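Local coordinates for protein copper-containing nitrite reductase (Thermus scotoductus, PDB 6HBE) that probably reduces nitrite to nitric oxide in denitrification, as a homotrimeric three-domain copper enzyme that carries an additional cupredoxin domain, at residues G355-V367 with C428-E442. Sequence-based numbering, arbitrary orientation.
Sequences GNSFYPKVLEIPV and CSIHPYMKGIIRVYE. With CU (copper (II) ion), chain L.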
# COMPACT_ATOMS: atom_id res chain seq x y z
N GLY C 355 6.36 1.98 16.27
CA GLY C 355 7.40 1.13 15.65
C GLY C 355 8.76 1.20 16.33
O GLY C 355 9.78 1.29 15.66
N ASN C 356 8.76 1.14 17.68
CA ASN C 356 9.98 1.29 18.50
C ASN C 356 10.78 2.53 18.09
O ASN C 356 11.99 2.46 17.85
CB ASN C 356 10.85 0.03 18.46
CG ASN C 356 10.25 -1.15 19.21
OD1 ASN C 356 9.07 -1.17 19.58
ND2 ASN C 356 11.07 -2.15 19.46
N SER C 357 10.08 3.66 17.99
CA SER C 357 10.68 4.95 17.70
C SER C 357 9.86 6.06 18.27
O SER C 357 8.71 5.85 18.64
CB SER C 357 10.91 5.16 16.19
OG SER C 357 9.72 5.47 15.47
N PHE C 358 10.44 7.27 18.32
CA PHE C 358 9.73 8.47 18.75
C PHE C 358 9.48 9.36 17.53
O PHE C 358 10.40 9.61 16.77
CB PHE C 358 10.50 9.27 19.82
CG PHE C 358 10.75 8.50 21.10
CD1 PHE C 358 9.73 8.32 22.02
CD2 PHE C 358 12.01 7.95 21.38
CE1 PHE C 358 9.96 7.62 23.20
CE2 PHE C 358 12.24 7.25 22.55
CZ PHE C 358 11.21 7.08 23.46
N TYR C 359 8.25 9.86 17.37
CA TYR C 359 7.85 10.69 16.22
C TYR C 359 7.10 11.95 16.66
O TYR C 359 6.03 11.84 17.23
CB TYR C 359 6.96 9.88 15.24
CG TYR C 359 6.63 10.63 13.98
CD1 TYR C 359 7.59 10.81 12.99
CD2 TYR C 359 5.39 11.19 13.79
CE1 TYR C 359 7.31 11.52 11.82
CE2 TYR C 359 5.09 11.91 12.63
CZ TYR C 359 6.05 12.05 11.65
OH TYR C 359 5.75 12.75 10.50
N PRO C 360 7.63 13.14 16.39
CA PRO C 360 8.87 13.41 15.65
C PRO C 360 10.14 13.07 16.46
O PRO C 360 10.09 13.02 17.70
CB PRO C 360 8.77 14.92 15.38
CG PRO C 360 7.97 15.45 16.52
CD PRO C 360 7.01 14.36 16.93
N LYS C 361 11.24 12.76 15.76
CA LYS C 361 12.52 12.44 16.40
C LYS C 361 13.11 13.62 17.23
O LYS C 361 13.68 13.41 18.31
CB LYS C 361 13.57 11.98 15.37
CG LYS C 361 13.27 10.62 14.73
CD LYS C 361 14.23 10.31 13.58
CE LYS C 361 13.94 8.96 12.88
NZ LYS C 361 13.88 7.80 13.82
N VAL C 362 12.97 14.82 16.68
CA VAL C 362 13.46 16.07 17.31
C VAL C 362 12.32 17.08 17.34
O VAL C 362 11.74 17.42 16.30
CB VAL C 362 14.63 16.69 16.51
CG1 VAL C 362 15.19 17.94 17.22
CG2 VAL C 362 15.72 15.68 16.27
N LEU C 363 12.01 17.59 18.54
CA LEU C 363 10.92 18.54 18.75
C LEU C 363 11.49 19.80 19.43
O LEU C 363 12.21 19.69 20.44
CB LEU C 363 9.86 17.88 19.63
CG LEU C 363 8.59 18.66 19.97
CD1 LEU C 363 7.72 18.97 18.75
CD2 LEU C 363 7.78 17.90 21.00
N GLU C 364 11.16 20.96 18.87
CA GLU C 364 11.56 22.29 19.39
C GLU C 364 10.28 23.09 19.71
O GLU C 364 9.53 23.46 18.81
CB GLU C 364 12.46 23.02 18.40
CG GLU C 364 13.74 22.23 18.09
CD GLU C 364 14.70 22.92 17.16
OE1 GLU C 364 14.28 23.76 16.32
OE2 GLU C 364 15.91 22.59 17.22
N ILE C 365 10.06 23.34 21.01
CA ILE C 365 8.84 23.99 21.53
C ILE C 365 9.20 25.27 22.32
O ILE C 365 10.28 25.33 22.93
CB ILE C 365 8.01 23.07 22.44
CG1 ILE C 365 8.89 22.35 23.46
CG2 ILE C 365 7.25 22.03 21.62
CD1 ILE C 365 8.12 21.67 24.56
N PRO C 366 8.30 26.28 22.31
CA PRO C 366 8.50 27.47 23.18
C PRO C 366 8.13 27.19 24.64
O PRO C 366 7.27 26.35 24.91
CB PRO C 366 7.55 28.51 22.58
CG PRO C 366 6.44 27.68 21.98
CD PRO C 366 7.09 26.41 21.48
N VAL C 367 8.78 27.89 25.58
CA VAL C 367 8.45 27.78 27.00
C VAL C 367 6.94 27.97 27.25
O VAL C 367 6.29 28.79 26.58
CB VAL C 367 9.25 28.78 27.90
CG1 VAL C 367 10.73 28.39 27.96
CG2 VAL C 367 9.10 30.23 27.42
N CYS C 428 14.09 5.16 25.46
CA CYS C 428 13.24 4.22 26.17
C CYS C 428 14.10 3.26 26.99
O CYS C 428 15.06 2.67 26.46
CB CYS C 428 12.37 3.46 25.19
SG CYS C 428 11.38 2.18 25.93
N SER C 429 13.76 3.06 28.27
CA SER C 429 14.58 2.19 29.13
C SER C 429 14.38 0.71 28.78
O SER C 429 15.29 -0.09 28.98
CB SER C 429 14.28 2.45 30.63
OG SER C 429 12.97 2.06 30.99
N ILE C 430 13.23 0.39 28.19
CA ILE C 430 12.92 -0.98 27.76
C ILE C 430 13.73 -1.33 26.51
O ILE C 430 14.30 -2.43 26.41
CB ILE C 430 11.39 -1.16 27.54
CG1 ILE C 430 10.61 -0.79 28.82
CG2 ILE C 430 11.01 -2.60 27.14
CD1 ILE C 430 9.10 -0.71 28.68
N HIS C 431 13.76 -0.39 25.57
CA HIS C 431 14.44 -0.51 24.27
C HIS C 431 15.44 0.64 24.12
O HIS C 431 15.14 1.68 23.51
CB HIS C 431 13.39 -0.47 23.12
CG HIS C 431 12.19 -1.33 23.35
ND1 HIS C 431 10.97 -0.84 23.78
CD2 HIS C 431 12.02 -2.67 23.20
CE1 HIS C 431 10.11 -1.83 23.87
NE2 HIS C 431 10.72 -2.95 23.54
N PRO C 432 16.67 0.48 24.67
CA PRO C 432 17.57 1.65 24.82
C PRO C 432 18.11 2.27 23.52
O PRO C 432 18.63 3.38 23.57
CB PRO C 432 18.71 1.13 25.72
CG PRO C 432 18.54 -0.35 25.82
CD PRO C 432 17.26 -0.78 25.16
N TYR C 433 17.97 1.56 22.40
CA TYR C 433 18.27 2.06 21.04
C TYR C 433 17.19 3.02 20.47
O TYR C 433 17.45 3.71 19.48
CB TYR C 433 18.52 0.88 20.07
CG TYR C 433 17.36 -0.09 19.99
CD1 TYR C 433 16.30 0.12 19.11
CD2 TYR C 433 17.31 -1.20 20.83
CE1 TYR C 433 15.22 -0.77 19.07
CE2 TYR C 433 16.24 -2.05 20.81
CZ TYR C 433 15.20 -1.85 19.92
OH TYR C 433 14.14 -2.74 19.94
N MET C 434 16.01 3.09 21.08
CA MET C 434 15.03 4.17 20.78
C MET C 434 15.51 5.47 21.35
O MET C 434 15.77 5.55 22.56
CB MET C 434 13.69 3.91 21.43
CG MET C 434 12.94 2.74 20.87
SD MET C 434 11.33 2.45 21.66
CE MET C 434 10.48 3.98 21.48
N LYS C 435 15.57 6.51 20.53
CA LYS C 435 16.13 7.79 20.97
C LYS C 435 15.45 8.99 20.34
O LYS C 435 15.13 8.99 19.14
CB LYS C 435 17.64 7.85 20.68
CG LYS C 435 18.34 9.09 21.28
CD LYS C 435 19.87 9.06 21.13
CE LYS C 435 20.52 8.04 22.04
NZ LYS C 435 22.01 8.10 21.94
N GLY C 436 15.27 10.04 21.15
CA GLY C 436 14.69 11.30 20.70
C GLY C 436 15.26 12.50 21.43
O GLY C 436 16.02 12.34 22.40
N ILE C 437 14.87 13.69 20.96
CA ILE C 437 15.34 14.99 21.51
C ILE C 437 14.16 15.93 21.70
O ILE C 437 13.27 16.02 20.82
CB ILE C 437 16.37 15.67 20.57
CG1 ILE C 437 17.71 14.91 20.60
CG2 ILE C 437 16.60 17.13 20.95
CD1 ILE C 437 18.69 15.28 19.51
N ILE C 438 14.15 16.66 22.82
CA ILE C 438 13.29 17.83 22.98
C ILE C 438 14.16 19.05 23.34
O ILE C 438 15.04 18.95 24.22
CB ILE C 438 12.22 17.63 24.09
CG1 ILE C 438 11.17 16.61 23.66
CG2 ILE C 438 11.51 18.95 24.43
CD1 ILE C 438 10.26 16.14 24.78
N ARG C 439 13.93 20.16 22.64
CA ARG C 439 14.56 21.44 22.95
C ARG C 439 13.47 22.45 23.23
O ARG C 439 12.47 22.47 22.53
CB ARG C 439 15.40 21.96 21.80
CG ARG C 439 16.39 20.95 21.27
CD ARG C 439 17.39 21.61 20.34
NE ARG C 439 18.38 20.64 19.86
CZ ARG C 439 18.40 20.04 18.65
NH1 ARG C 439 17.50 20.31 17.71
NH2 ARG C 439 19.36 19.17 18.37
N VAL C 440 13.69 23.29 24.25
CA VAL C 440 12.70 24.28 24.69
C VAL C 440 13.34 25.66 24.56
O VAL C 440 14.39 25.90 25.15
CB VAL C 440 12.24 24.03 26.14
CG1 VAL C 440 11.08 24.95 26.50
CG2 VAL C 440 11.83 22.58 26.34
N TYR C 441 12.71 26.54 23.80
CA TYR C 441 13.28 27.84 23.49
C TYR C 441 12.50 28.97 24.16
O TYR C 441 11.35 28.81 24.52
CB TYR C 441 13.44 28.07 21.98
CG TYR C 441 12.16 28.19 21.16
CD1 TYR C 441 11.57 27.07 20.57
CD2 TYR C 441 11.58 29.44 20.90
CE1 TYR C 441 10.42 27.19 19.80
CE2 TYR C 441 10.43 29.56 20.14
CZ TYR C 441 9.85 28.43 19.58
OH TYR C 441 8.70 28.55 18.83
N GLU C 442 13.19 30.10 24.34
CA GLU C 442 12.64 31.31 25.00
C GLU C 442 13.34 32.54 24.42
O GLU C 442 14.54 32.48 24.14
CB GLU C 442 12.87 31.25 26.52
CG GLU C 442 12.43 32.49 27.31
CD GLU C 442 12.79 32.42 28.79
OE1 GLU C 442 14.00 32.53 29.13
OE2 GLU C 442 11.85 32.25 29.60
CU CU L . 10.46 1.06 24.17
O HOH W 1 13.18 7.90 17.29
O HOH W 2 11.06 14.08 20.30
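Met434 reaches from the copper loop against Asn356, Ser357 and Phe358. Met434 CB lies 3.8 Å from CE2 of Phe358. Met434 CG, anti to its own carbonyl carbon (chi1 -68°), comes up against the backbone O of Asn356 at 3.2 Å, a buried oxygen that has no polar partner. Met434 SD comes next, 3.0 Å from the copper and belonging to its site, which Cys428 SG, His431 ND1 and His390 complete. A bend at chi3 (56°) then turns Met434 CE over one face of the Phe358 ring, a CH-pi contact 3.9 Å from the centroid. Asn356 ND2 lies over one face of the His431 ring, toward its rim, and donates a bent hydrogen bond (137°) to Tyr433 OH at 3.2 Å; Asn356 OD1 bonds to His120, while Tyr433 OH also meets Glu385. This is a cupredoxin domain of the plastocyanin/azurin family: past the ligand loop, strands 362-366 and 435-442 run parallel, joined by six backbone hydrogen bonds from Lys361 O to Val367 N. On the Val362 face, Arg439 NH1 makes a salt bridge to Glu364 OE2 (2.8 Å), arriving on the anti side and tilted from the carboxylate plane, the two groups steeply turned against each other; Arg326 and Glu423 are the second partners of Glu364 and Arg439. Farther along, Pro366 CB lies over the Tyr441 ring, whose hydroxyl bonds to Val327 O. On the other face, Ile365 CG1 packs against Val440 CG2, and at the far end Glu442 pairs with a strand of a neighbouring subunit.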